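Local coordinates for protein TRAP dicarboxylate transporter-DctP subunit (Desulfovibrio salexigens, PDB 4N6D) that probably binds a small organic acid in the periplasm and delivers it to the membrane components of a TRAP transporter, at residues A[141-145]-A[258-263]; A[104-108]-A[123-127]; A[33-37]-A[47-51]; A[50-55]-A[255-259]. All coordinates share one frame; numbering follows the deposited sequence.

Interaction 1. Residues A[141-145]-A[258-263]; sequences VLTMF and LGREQA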
loop_
_atom_site.group_PDB
_atom_site.type_symbol
_atom_site.label_atom_id
_atom_site.label_comp_id
_atom_site.label_asym_id
_atom_site.label_seq_id
_atom_site.Cartn_x
_atom_site.Cartn_y
_atom_site.Cartn_z
ATOM N N VAL A 141 10.953 -6.924 12.089
ATOM C CA VAL A 141 9.882 -6.706 11.137
ATOM C C VAL A 141 8.870 -7.840 11.283
ATOM O O VAL A 141 9.180 -8.993 10.956
ATOM C CB VAL A 141 10.412 -6.613 9.702
ATOM C CG1 VAL A 141 9.267 -6.461 8.726
ATOM C CG2 VAL A 141 11.390 -5.432 9.572
ATOM N N LEU A 142 7.691 -7.526 11.815
ATOM C CA LEU A 142 6.696 -8.552 12.134
ATOM C C LEU A 142 5.920 -8.988 10.900
ATOM O O LEU A 142 5.543 -10.156 10.796
ATOM C CB LEU A 142 5.701 -8.052 13.185
ATOM C CG LEU A 142 6.344 -7.857 14.555
ATOM C CD1 LEU A 142 5.321 -7.233 15.476
ATOM C CD2 LEU A 142 6.803 -9.180 15.086
ATOM N N THR A 143 5.604 -8.039 10.027
ATOM C CA THR A 143 4.964 -8.347 8.739
ATOM C C THR A 143 5.091 -7.117 7.843
ATOM O O THR A 143 5.549 -6.060 8.281
ATOM C CB THR A 143 3.473 -8.800 8.857
ATOM O OG1 THR A 143 3.054 -9.375 7.609
ATOM C CG2 THR A 143 2.572 -7.644 9.207
ATOM N N MET A 144 4.737 -7.278 6.578
ATOM C CA MET A 144 4.649 -6.157 5.651
ATOM C C MET A 144 3.454 -6.409 4.771
ATOM O O MET A 144 3.002 -7.545 4.628
ATOM C CB MET A 144 5.892 -6.034 4.790
ATOM C CG MET A 144 7.149 -5.809 5.625
ATOM S SD MET A 144 8.584 -5.689 4.580
ATOM C CE MET A 144 8.497 -3.956 4.158
ATOM N N PHE A 145 2.930 -5.339 4.186
ATOM C CA PHE A 145 1.828 -5.462 3.243
ATOM C C PHE A 145 1.699 -4.186 2.430
ATOM O O PHE A 145 2.388 -3.218 2.682
ATOM C CB PHE A 145 0.517 -5.779 3.963
ATOM C CG PHE A 145 0.208 -4.853 5.090
ATOM C CD1 PHE A 145 -0.341 -3.612 4.854
ATOM C CD2 PHE A 145 0.453 -5.235 6.396
ATOM C CE1 PHE A 145 -0.618 -2.742 5.916
ATOM C CE2 PHE A 145 0.170 -4.374 7.460
ATOM C CZ PHE A 145 -0.352 -3.132 7.217
ATOM N N LEU A 258 3.580 -15.911 11.698
ATOM C CA LEU A 258 2.582 -14.958 11.233
ATOM C C LEU A 258 3.078 -13.925 10.209
ATOM O O LEU A 258 2.290 -13.184 9.642
ATOM C CB LEU A 258 1.954 -14.211 12.415
ATOM C CG LEU A 258 0.808 -14.952 13.074
ATOM C CD1 LEU A 258 0.548 -14.374 14.464
ATOM C CD2 LEU A 258 -0.451 -14.916 12.193
ATOM N N GLY A 259 4.377 -13.834 9.969
ATOM C CA GLY A 259 4.844 -12.771 9.086
ATOM C C GLY A 259 4.284 -12.913 7.674
ATOM O O GLY A 259 3.628 -12.012 7.139
ATOM N N ARG A 260 4.552 -14.049 7.048
ATOM C CA ARG A 260 4.020 -14.285 5.709
ATOM C C ARG A 260 2.492 -14.394 5.728
ATOM O O ARG A 260 1.806 -13.863 4.846
ATOM C CB ARG A 260 4.620 -15.552 5.094
ATOM C CG ARG A 260 4.238 -15.711 3.644
ATOM C CD ARG A 260 4.372 -17.161 3.211
ATOM N NE ARG A 260 3.778 -17.342 1.891
ATOM C CZ ARG A 260 4.361 -16.963 0.770
ATOM N NH1 ARG A 260 5.572 -16.425 0.815
ATOM N NH2 ARG A 260 3.748 -17.149 -0.397
ATOM N N GLU A 261 1.956 -15.073 6.732
ATOM C CA GLU A 261 0.519 -15.273 6.822
ATOM C C GLU A 261 -0.188 -13.929 6.861
ATOM O O GLU A 261 -1.214 -13.732 6.218
ATOM C CB GLU A 261 0.130 -16.031 8.089
ATOM C CG GLU A 261 0.663 -17.429 8.213
ATOM C CD GLU A 261 0.023 -18.186 9.372
ATOM O OE1 GLU A 261 -1.042 -17.738 9.844
ATOM O OE2 GLU A 261 0.584 -19.233 9.780
ATOM N N GLN A 262 0.326 -13.009 7.670
ATOM C CA GLN A 262 -0.347 -11.728 7.845
ATOM C C GLN A 262 -0.231 -10.855 6.598
ATOM O O GLN A 262 -1.144 -10.080 6.291
ATOM C CB GLN A 262 0.162 -11.004 9.102
ATOM C CG GLN A 262 -0.655 -9.796 9.506
ATOM C CD GLN A 262 -2.023 -10.164 9.991
ATOM O OE1 GLN A 262 -2.295 -11.320 10.266
ATOM N NE2 GLN A 262 -2.890 -9.172 10.122
ATOM N N ALA A 263 0.882 -10.972 5.878
ATOM C CA ALA A 263 1.029 -10.277 4.604
ATOM C C ALA A 263 -0.099 -10.740 3.654
ATOM O O ALA A 263 -0.805 -9.925 3.039
ATOM C CB ALA A 263 2.409 -10.566 3.996
#
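Leu142, Thr143 and Met144 on the edge strand 139-146 lie against Gly259 and Ala263 of the long helix 249-285. This is an alpha/beta packing contact in the periplasmic-binding-protein fold of a family 7 solute-binding protein. Strand and helix run nearly parallel, 22° apart, with segment axes only 6.7 Å from each other at closest approach. The close approach is consistent with Gly259 and Ala263 on the facing side of the helix.

Leu142 meets the helix through its carbonyl. Its O atom receives a CA-H...O contact from Gly259 CA at 3.2 Å. Gly259 has no side chain, and its CA comes directly against the carbonyl. Thr143 carries the polar link. With OG1 anti to the backbone N (chi1 -166°), its hydroxyl donates to Gly259 O at 2.7 Å. It arrives in the carbonyl plane, on a lone pair, with a C=O...donor angle of 138°. The same oxygen also accepts the helical bond from Ala263 N, so two donors grip it. The methyl of Thr143 rests on the aliphatic part of Gln262, with CG2 3.9 Å from Gln262 CG. The Gln262 chain then bends away, and its amide bonds to Gln47 and Arg50 of helix 43-58.

Met144 turns its side chain to the other side of the strand, toward helix 117-131. Its carbonyl faces the helix, and its buried O atom has no hydrogen-bond partner in the model. Ala263 covers that oxygen: its CB lies 3.1 Å from Met144 O, and its CA makes a CA-H...O contact with Met144 O at 3.4 Å. Phe145 adds a looser touch, with its CB 4.4 Å from Ala263 O.

Interaction 2. Residues A[104-108]-A[123-127]; sequences LSSVF and ALWDL
A 3-10 turn that starts at Ser105, in the loop between strand 90-94 and helix 117-131, packs on that helix through a buried apolar contact. Phe108 is the central residue. Its ring lies against the helix backbone, with CZ 3.5 Å from Leu124 N. Leu124 covers one face: its CB stands 4.0 Å from the ring centroid and 5° off the normal, a CH-pi contact. The CG of Leu124 is anti to its own N (chi1 176°), which carries CD1 back along the ring to 3.5 Å from Phe108 CD2. Ala123 adds its methyl, with CB 3.7 Å from Phe108 CZ.

Leu127, one turn on, meets the ring at its edge. Its CD2 is in the ring plane, 3.8 Å from Phe108 CE2. The same methyl also touches Leu104 CD2 at 3.7 Å and Val107 CG1 at 3.8 Å, so one branch of Leu127 joins three side chains of 104-108. No hydrogen bond crosses between the segments.

Around this apolar patch, Phe114 meets the Phe108 ring. Helix 322-337 lies against Leu104, Val107 and Ala123. Met144 of strand 139-146 touches both Ser105 and Leu124, placing the contact between sheet and C-terminal helix.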
loop_
_atom_site.group_PDB
_atom_site.type_symbol
_atom_site.label_atom_id
_atom_site.label_comp_id
_atom_site.label_asym_id
_atom_site.label_seq_id
_atom_site.Cartn_x
_atom_site.Cartn_y
_atom_site.Cartn_z
ATOM N N LEU A 104 15.694 0.411 -0.008
ATOM C CA LEU A 104 15.375 -0.838 -0.727
ATOM C C LEU A 104 13.880 -1.024 -0.856
ATOM O O LEU A 104 13.367 -1.147 -1.975
ATOM C CB LEU A 104 15.985 -2.069 -0.057
ATOM C CG LEU A 104 15.848 -3.312 -0.952
ATOM C CD1 LEU A 104 17.155 -4.080 -0.977
ATOM C CD2 LEU A 104 14.729 -4.143 -0.425
ATOM N N SER A 105 13.169 -1.055 0.279
ATOM C CA SER A 105 11.752 -1.414 0.267
ATOM C C SER A 105 10.882 -0.398 -0.443
ATOM O O SER A 105 9.795 -0.740 -0.911
ATOM C CB SER A 105 11.220 -1.651 1.682
ATOM O OG SER A 105 11.963 -2.689 2.336
ATOM N N SER A 106 11.345 0.848 -0.516
ATOM C CA SER A 106 10.639 1.898 -1.259
ATOM C C SER A 106 10.443 1.572 -2.753
ATOM O O SER A 106 9.702 2.255 -3.453
ATOM C CB SER A 106 11.359 3.232 -1.105
ATOM O OG SER A 106 12.675 3.183 -1.618
ATOM N N VAL A 107 11.125 0.538 -3.242
ATOM C CA VAL A 107 10.933 0.128 -4.633
ATOM C C VAL A 107 9.456 -0.137 -4.853
ATOM O O VAL A 107 8.905 0.101 -5.962
ATOM C CB VAL A 107 11.787 -1.114 -4.987
ATOM C CG1 VAL A 107 11.296 -2.347 -4.258
ATOM C CG2 VAL A 107 11.803 -1.341 -6.493
ATOM N N PHE A 108 8.768 -0.586 -3.799
ATOM C CA PHE A 108 7.349 -0.927 -3.937
ATOM C C PHE A 108 6.414 0.273 -4.018
ATOM O O PHE A 108 5.194 0.093 -4.146
ATOM C CB PHE A 108 6.874 -1.889 -2.848
ATOM C CG PHE A 108 7.047 -3.314 -3.228
ATOM C CD1 PHE A 108 6.044 -3.969 -3.911
ATOM C CD2 PHE A 108 8.231 -3.976 -2.981
ATOM C CE1 PHE A 108 6.194 -5.278 -4.308
ATOM C CE2 PHE A 108 8.375 -5.320 -3.388
ATOM C CZ PHE A 108 7.353 -5.935 -4.069
ATOM N N ALA A 123 4.666 -10.182 -2.516
ATOM C CA ALA A 123 5.945 -9.877 -3.156
ATOM C C ALA A 123 6.811 -9.014 -2.245
ATOM O O ALA A 123 8.018 -9.233 -2.134
ATOM C CB ALA A 123 5.757 -9.199 -4.519
ATOM N N LEU A 124 6.198 -8.039 -1.573
ATOM C CA LEU A 124 6.935 -7.177 -0.647
ATOM C C LEU A 124 7.574 -7.974 0.498
ATOM O O LEU A 124 8.762 -7.770 0.829
ATOM C CB LEU A 124 6.008 -6.088 -0.106
ATOM C CG LEU A 124 6.548 -5.123 0.950
ATOM C CD1 LEU A 124 7.720 -4.282 0.470
ATOM C CD2 LEU A 124 5.394 -4.286 1.378
ATOM N N TRP A 125 6.794 -8.860 1.100
ATOM C CA TRP A 125 7.293 -9.695 2.201
ATOM C C TRP A 125 8.443 -10.579 1.710
ATOM O O TRP A 125 9.478 -10.711 2.386
ATOM C CB TRP A 125 6.155 -10.553 2.775
ATOM C CG TRP A 125 6.651 -11.479 3.815
ATOM C CD1 TRP A 125 6.829 -12.829 3.690
ATOM C CD2 TRP A 125 7.107 -11.132 5.123
ATOM N NE1 TRP A 125 7.359 -13.345 4.849
ATOM C CE2 TRP A 125 7.521 -12.326 5.752
ATOM C CE3 TRP A 125 7.196 -9.927 5.830
ATOM C CZ2 TRP A 125 8.027 -12.348 7.047
ATOM C CZ3 TRP A 125 7.682 -9.956 7.131
ATOM C CH2 TRP A 125 8.085 -11.153 7.725
ATOM N N ASP A 126 8.270 -11.197 0.539
ATOM C CA ASP A 126 9.331 -12.021 -0.018
ATOM C C ASP A 126 10.603 -11.215 -0.308
ATOM O O ASP A 126 11.723 -11.701 -0.084
ATOM C CB ASP A 126 8.908 -12.729 -1.313
ATOM C CG ASP A 126 8.022 -13.931 -1.081
ATOM O OD1 ASP A 126 7.832 -14.346 0.083
ATOM O OD2 ASP A 126 7.571 -14.506 -2.102
ATOM N N LEU A 127 10.445 -10.001 -0.830
ATOM C CA LEU A 127 11.603 -9.193 -1.139
ATOM C C LEU A 127 12.343 -8.849 0.149
ATOM O O LEU A 127 13.573 -8.928 0.201
ATOM C CB LEU A 127 11.224 -7.923 -1.914
ATOM C CG LEU A 127 12.439 -7.139 -2.394
ATOM C CD1 LEU A 127 13.043 -7.779 -3.660
ATOM C CD2 LEU A 127 12.110 -5.658 -2.631
#

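Interaction 3. Residues A[33-37]-A[47-51]; sequences SYANF and QMERW
Strand 33-35 and helix 47-51 run nearly antiparallel, at 164°, with segment axes 10.5 Å apart. They are the first strand and the helix of the beta-alpha-beta unit 30-35, 43-58, 63-68. Large side chains bridge the gap.

The Tyr34 ring is central. Met48 extends across one face, sliding past the ring in the opposite direction. Its CG sits 3.4 Å above the ring centroid, a CH-pi contact. Met48 SD follows over the same face, 3.8 Å from the Tyr34 ring centroid, forming a Met-aromatic contact. Asn36 ND2 also points a weak N-H bond at Met48 SD; its stronger partner is the carbonyl of Pro44.

Trp51 packs at the ring edge in an offset edge-to-face pair. The Tyr34 edge is directed at the face of its six-membered ring, with planes 72° apart and centroids 5.5 Å apart.

The phenol end is held by Gln47. That side chain folds back, with CG between its N and carbonyl carbon (chi1 71°), and NE2 also donates to Pro44 O. Its bond to Tyr34 OH spans 3.1 Å. One water closes the group, 2.6 Å from Tyr34 OH and donating to Gln47 OE1 at 2.8 Å.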
loop_
_atom_site.group_PDB
_atom_site.type_symbol
_atom_site.label_atom_id
_atom_site.label_comp_id
_atom_site.label_asym_id
_atom_site.label_seq_id
_atom_site.Cartn_x
_atom_site.Cartn_y
_atom_site.Cartn_z
ATOM N N SER A 33 1.919 -3.143 23.334
ATOM C CA SER A 33 1.144 -2.069 22.737
ATOM C C SER A 33 1.431 -1.991 21.236
ATOM O O SER A 33 2.562 -2.186 20.816
ATOM C CB SER A 33 1.485 -0.725 23.389
ATOM O OG SER A 33 2.885 -0.506 23.291
ATOM N N TYR A 34 0.398 -1.708 20.442
ATOM C CA TYR A 34 0.502 -1.696 18.993
ATOM C C TYR A 34 -0.083 -0.367 18.507
ATOM O O TYR A 34 -1.304 -0.133 18.553
ATOM C CB TYR A 34 -0.225 -2.946 18.465
ATOM C CG TYR A 34 -0.075 -3.304 17.006
ATOM C CD1 TYR A 34 -0.048 -4.630 16.625
ATOM C CD2 TYR A 34 -0.031 -2.341 16.006
ATOM C CE1 TYR A 34 0.030 -5.000 15.284
ATOM C CE2 TYR A 34 0.062 -2.708 14.666
ATOM C CZ TYR A 34 0.080 -4.042 14.318
ATOM O OH TYR A 34 0.148 -4.453 13.006
ATOM N N ALA A 35 0.815 0.534 18.105
ATOM C CA ALA A 35 0.443 1.857 17.615
ATOM C C ALA A 35 0.114 1.787 16.131
ATOM O O ALA A 35 0.760 1.068 15.387
ATOM C CB ALA A 35 1.576 2.846 17.857
ATOM N N ASN A 36 -0.885 2.550 15.713
ATOM C CA ASN A 36 -1.280 2.596 14.315
ATOM C C ASN A 36 -1.839 3.974 14.005
ATOM O O ASN A 36 -2.699 4.460 14.724
ATOM C CB ASN A 36 -2.312 1.501 14.051
ATOM C CG ASN A 36 -2.121 0.832 12.726
ATOM O OD1 ASN A 36 -1.771 1.482 11.735
ATOM N ND2 ASN A 36 -2.350 -0.480 12.692
ATOM N N PHE A 37 -1.355 4.617 12.951
ATOM C CA PHE A 37 -1.675 6.018 12.733
ATOM C C PHE A 37 -3.073 6.312 12.107
ATOM O O PHE A 37 -3.710 7.315 12.463
ATOM C CB PHE A 37 -0.564 6.705 11.930
ATOM C CG PHE A 37 -0.472 6.245 10.512
ATOM C CD1 PHE A 37 -1.295 6.797 9.529
ATOM C CD2 PHE A 37 0.425 5.251 10.152
ATOM C CE1 PHE A 37 -1.218 6.358 8.216
ATOM C CE2 PHE A 37 0.499 4.800 8.845
ATOM C CZ PHE A 37 -0.328 5.358 7.875
ATOM N N GLN A 47 -6.249 -5.081 9.894
ATOM C CA GLN A 47 -5.335 -6.209 9.953
ATOM C C GLN A 47 -4.673 -6.274 11.324
ATOM O O GLN A 47 -4.433 -7.371 11.839
ATOM C CB GLN A 47 -4.309 -6.181 8.813
ATOM C CG GLN A 47 -3.261 -5.093 8.918
ATOM C CD GLN A 47 -2.159 -5.367 9.940
ATOM O OE1 GLN A 47 -1.777 -6.522 10.201
ATOM N NE2 GLN A 47 -1.613 -4.290 10.496
ATOM N N MET A 48 -4.394 -5.120 11.931
ATOM C CA MET A 48 -3.806 -5.103 13.278
ATOM C C MET A 48 -4.695 -5.898 14.266
ATOM O O MET A 48 -4.225 -6.737 15.055
ATOM C CB MET A 48 -3.602 -3.668 13.743
ATOM C CG MET A 48 -3.390 -3.496 15.240
ATOM S SD MET A 48 -3.328 -1.755 15.736
ATOM C CE MET A 48 -5.031 -1.228 15.421
ATOM N N GLU A 49 -5.999 -5.664 14.209
ATOM C CA GLU A 49 -6.906 -6.361 15.128
ATOM C C GLU A 49 -6.917 -7.857 14.875
ATOM O O GLU A 49 -6.997 -8.640 15.809
ATOM C CB GLU A 49 -8.341 -5.830 15.041
ATOM C CG GLU A 49 -8.484 -4.368 15.421
ATOM C CD GLU A 49 -8.108 -4.087 16.866
ATOM O OE1 GLU A 49 -8.195 -5.007 17.701
ATOM O OE2 GLU A 49 -7.713 -2.943 17.158
ATOM N N ARG A 50 -6.867 -8.262 13.608
ATOM C CA ARG A 50 -6.844 -9.695 13.287
ATOM C C ARG A 50 -5.541 -10.337 13.772
ATOM O O ARG A 50 -5.537 -11.453 14.310
ATOM C CB ARG A 50 -7.037 -9.903 11.790
ATOM C CG ARG A 50 -7.220 -11.376 11.390
ATOM C CD ARG A 50 -5.942 -11.950 10.861
ATOM N NE ARG A 50 -6.097 -13.382 10.602
ATOM C CZ ARG A 50 -5.108 -14.173 10.197
ATOM N NH1 ARG A 50 -3.900 -13.669 9.970
ATOM N NH2 ARG A 50 -5.343 -15.473 9.998
ATOM N N TRP A 51 -4.446 -9.604 13.628
ATOM C CA TRP A 51 -3.154 -10.080 14.088
ATOM C C TRP A 51 -3.191 -10.283 15.600
ATOM O O TRP A 51 -2.743 -11.312 16.099
ATOM C CB TRP A 51 -2.085 -9.077 13.699
ATOM C CG TRP A 51 -0.671 -9.499 14.000
ATOM C CD1 TRP A 51 0.154 -10.210 13.177
ATOM C CD2 TRP A 51 0.092 -9.194 15.169
ATOM N NE1 TRP A 51 1.381 -10.395 13.775
ATOM C CE2 TRP A 51 1.369 -9.777 14.999
ATOM C CE3 TRP A 51 -0.181 -8.502 16.359
ATOM C CZ2 TRP A 51 2.374 -9.667 15.949
ATOM C CZ3 TRP A 51 0.827 -8.407 17.317
ATOM C CH2 TRP A 51 2.077 -8.992 17.106
HETATM O O HOH W 1 0.173 -6.917 12.109
#

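Interaction 4. Residues A[50-55]-A[255-259]; sequences RWKQEV and LNDLG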
loop_
_atom_site.group_PDB
_atom_site.type_symbol
_atom_site.label_atom_id
_atom_site.label_comp_id
_atom_site.label_asym_id
_atom_site.label_seq_id
_atom_site.Cartn_x
_atom_site.Cartn_y
_atom_site.Cartn_z
ATOM N N ARG A 50 -6.867 -8.262 13.608
ATOM C CA ARG A 50 -6.844 -9.695 13.287
ATOM C C ARG A 50 -5.541 -10.337 13.772
ATOM O O ARG A 50 -5.537 -11.453 14.310
ATOM C CB ARG A 50 -7.037 -9.903 11.790
ATOM C CG ARG A 50 -7.220 -11.376 11.390
ATOM C CD ARG A 50 -5.942 -11.950 10.861
ATOM N NE ARG A 50 -6.097 -13.382 10.602
ATOM C CZ ARG A 50 -5.108 -14.173 10.197
ATOM N NH1 ARG A 50 -3.900 -13.669 9.970
ATOM N NH2 ARG A 50 -5.343 -15.473 9.998
ATOM N N TRP A 51 -4.446 -9.604 13.628
ATOM C CA TRP A 51 -3.154 -10.080 14.088
ATOM C C TRP A 51 -3.191 -10.283 15.600
ATOM O O TRP A 51 -2.743 -11.312 16.099
ATOM C CB TRP A 51 -2.085 -9.077 13.699
ATOM C CG TRP A 51 -0.671 -9.499 14.000
ATOM C CD1 TRP A 51 0.154 -10.210 13.177
ATOM C CD2 TRP A 51 0.092 -9.194 15.169
ATOM N NE1 TRP A 51 1.381 -10.395 13.775
ATOM C CE2 TRP A 51 1.369 -9.777 14.999
ATOM C CE3 TRP A 51 -0.181 -8.502 16.359
ATOM C CZ2 TRP A 51 2.374 -9.667 15.949
ATOM C CZ3 TRP A 51 0.827 -8.407 17.317
ATOM C CH2 TRP A 51 2.077 -8.992 17.106
ATOM N N LYS A 52 -3.732 -9.309 16.329
ATOM C CA LYS A 52 -3.940 -9.439 17.762
ATOM C C LYS A 52 -4.709 -10.712 18.108
ATOM O O LYS A 52 -4.340 -11.486 19.012
ATOM C CB LYS A 52 -4.714 -8.220 18.284
ATOM C CG LYS A 52 -5.375 -8.449 19.650
ATOM C CD LYS A 52 -5.943 -7.170 20.250
ATOM C CE LYS A 52 -6.717 -7.471 21.539
ATOM N NZ LYS A 52 -7.073 -6.236 22.304
ATOM N N GLN A 53 -5.808 -10.925 17.397
ATOM C CA GLN A 53 -6.661 -12.081 17.674
ATOM C C GLN A 53 -5.848 -13.370 17.552
ATOM O O GLN A 53 -5.928 -14.245 18.401
ATOM C CB GLN A 53 -7.835 -12.119 16.701
ATOM C CG GLN A 53 -8.866 -11.015 16.933
ATOM C CD GLN A 53 -9.789 -10.808 15.741
ATOM O OE1 GLN A 53 -9.916 -11.674 14.864
ATOM N NE2 GLN A 53 -10.437 -9.649 15.700
ATOM N N GLU A 54 -5.069 -13.478 16.485
ATOM C CA GLU A 54 -4.312 -14.701 16.241
ATOM C C GLU A 54 -3.160 -14.866 17.221
ATOM O O GLU A 54 -2.878 -15.955 17.668
ATOM C CB GLU A 54 -3.797 -14.734 14.803
ATOM C CG GLU A 54 -4.853 -15.140 13.781
ATOM C CD GLU A 54 -5.651 -16.400 14.188
ATOM O OE1 GLU A 54 -5.061 -17.480 14.478
ATOM O OE2 GLU A 54 -6.885 -16.298 14.254
ATOM N N VAL A 55 -2.523 -13.761 17.597
ATOM C CA VAL A 55 -1.430 -13.839 18.567
ATOM C C VAL A 55 -1.931 -14.281 19.953
ATOM O O VAL A 55 -1.334 -15.133 20.586
ATOM C CB VAL A 55 -0.683 -12.503 18.669
ATOM C CG1 VAL A 55 0.195 -12.454 19.902
ATOM C CG2 VAL A 55 0.137 -12.279 17.408
ATOM N N LEU A 255 5.087 -15.482 16.268
ATOM C CA LEU A 255 5.137 -14.208 15.557
ATOM C C LEU A 255 5.876 -14.326 14.227
ATOM O O LEU A 255 5.552 -13.648 13.265
ATOM C CB LEU A 255 5.771 -13.135 16.434
ATOM C CG LEU A 255 4.798 -12.358 17.322
ATOM C CD1 LEU A 255 3.898 -13.230 18.153
ATOM C CD2 LEU A 255 5.590 -11.417 18.218
ATOM N N ASN A 256 6.884 -15.177 14.185
ATOM C CA ASN A 256 7.644 -15.399 12.974
ATOM C C ASN A 256 6.755 -16.057 11.943
ATOM O O ASN A 256 6.716 -15.634 10.789
ATOM C CB ASN A 256 8.848 -16.286 13.249
ATOM C CG ASN A 256 10.029 -15.513 13.764
ATOM O OD1 ASN A 256 10.149 -14.324 13.512
ATOM N ND2 ASN A 256 10.923 -16.192 14.468
ATOM N N ASP A 257 6.025 -17.091 12.356
ATOM C CA ASP A 257 5.125 -17.777 11.428
ATOM C C ASP A 257 4.025 -16.867 10.887
ATOM O O ASP A 257 3.581 -17.000 9.736
ATOM C CB ASP A 257 4.494 -18.996 12.097
ATOM C CG ASP A 257 5.473 -20.152 12.260
ATOM O OD1 ASP A 257 6.538 -20.123 11.635
ATOM O OD2 ASP A 257 5.165 -21.091 13.005
ATOM N N LEU A 258 3.580 -15.911 11.698
ATOM C CA LEU A 258 2.582 -14.958 11.233
ATOM C C LEU A 258 3.078 -13.925 10.209
ATOM O O LEU A 258 2.290 -13.184 9.642
ATOM C CB LEU A 258 1.954 -14.211 12.415
ATOM C CG LEU A 258 0.808 -14.952 13.074
ATOM C CD1 LEU A 258 0.548 -14.374 14.464
ATOM C CD2 LEU A 258 -0.451 -14.916 12.193
ATOM N N GLY A 259 4.377 -13.834 9.969
ATOM C CA GLY A 259 4.844 -12.771 9.086
ATOM C C GLY A 259 4.284 -12.913 7.674
ATOM O O GLY A 259 3.628 -12.012 7.139
HETATM O O HOH W 2 3.974 -11.358 12.818
#
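Leu258 of helix 249-285 fits as a knob into a hole on helix 43-58 formed by Arg50, Trp51, Glu54 and Val55. This is helix-helix packing in the alpha/beta fold of the binding protein. The two segments run at 139° to each other, with axes 11.2 Å apart.

The tight part is apolar. Leu258 CD1 reaches Val55 CG2 at 3.6 Å. Leu255, one turn earlier, touches the same valine methyl through CD1. Its CG also lies 3.9 Å from Trp51 CZ2, and the two side chains cross at about a right angle. Val55 places CG2 beside its own backbone N, anti to the carbonyl carbon. From there the methyl sits over the centre of the Trp51 ring system, 3.5 Å above its plane. The indole is therefore packed by a residue of its own helix as well as by the leucines. A water in the indole plane accepts from Trp51 NE1 at 2.9 Å and donates to Leu255 O at 2.8 Å. It gives the apolar contact one polar bridge.

The other side is looser and partly exposed. Leu258 CD2 approaches Glu54 CB only to 4.2 Å and Arg50 NH1 to 4.3 Å. Glu54 CG lies over one face of the Arg50 guanidinium. The charged ends are engaged elsewhere: Arg50 with Gln262 and the Trp265 ring, Glu54 with Arg58.

Behind the tight part, Leu142 of strand 139-146 touches both Trp51 and Leu255. Val55 also meets Val63 of strand 63-68, and Trp244 of helix 241-245 packs on Leu255.

Interactions 1 and 4 lie on consecutive turns of helix 249-285 and share Leu258 and Gly259; their centres are 8 Å apart. Interactions 3 and 4 meet on helix 43-58, where Trp51 serves both, with centres 10 Å apart. Gln262 ties interaction 1 to interaction 3: its NE2 lies 2.9 Å from Gln47 OE1. Interaction 2 is more distant, its centre about 21 Å from that of interaction 3. It joins interaction 1 through a salt bridge, Arg260 NH1 to Asp126 OD1 at 3.2 Å. The Val55 side chain is about 11 Å from a bound I3C, a compound used for phasing.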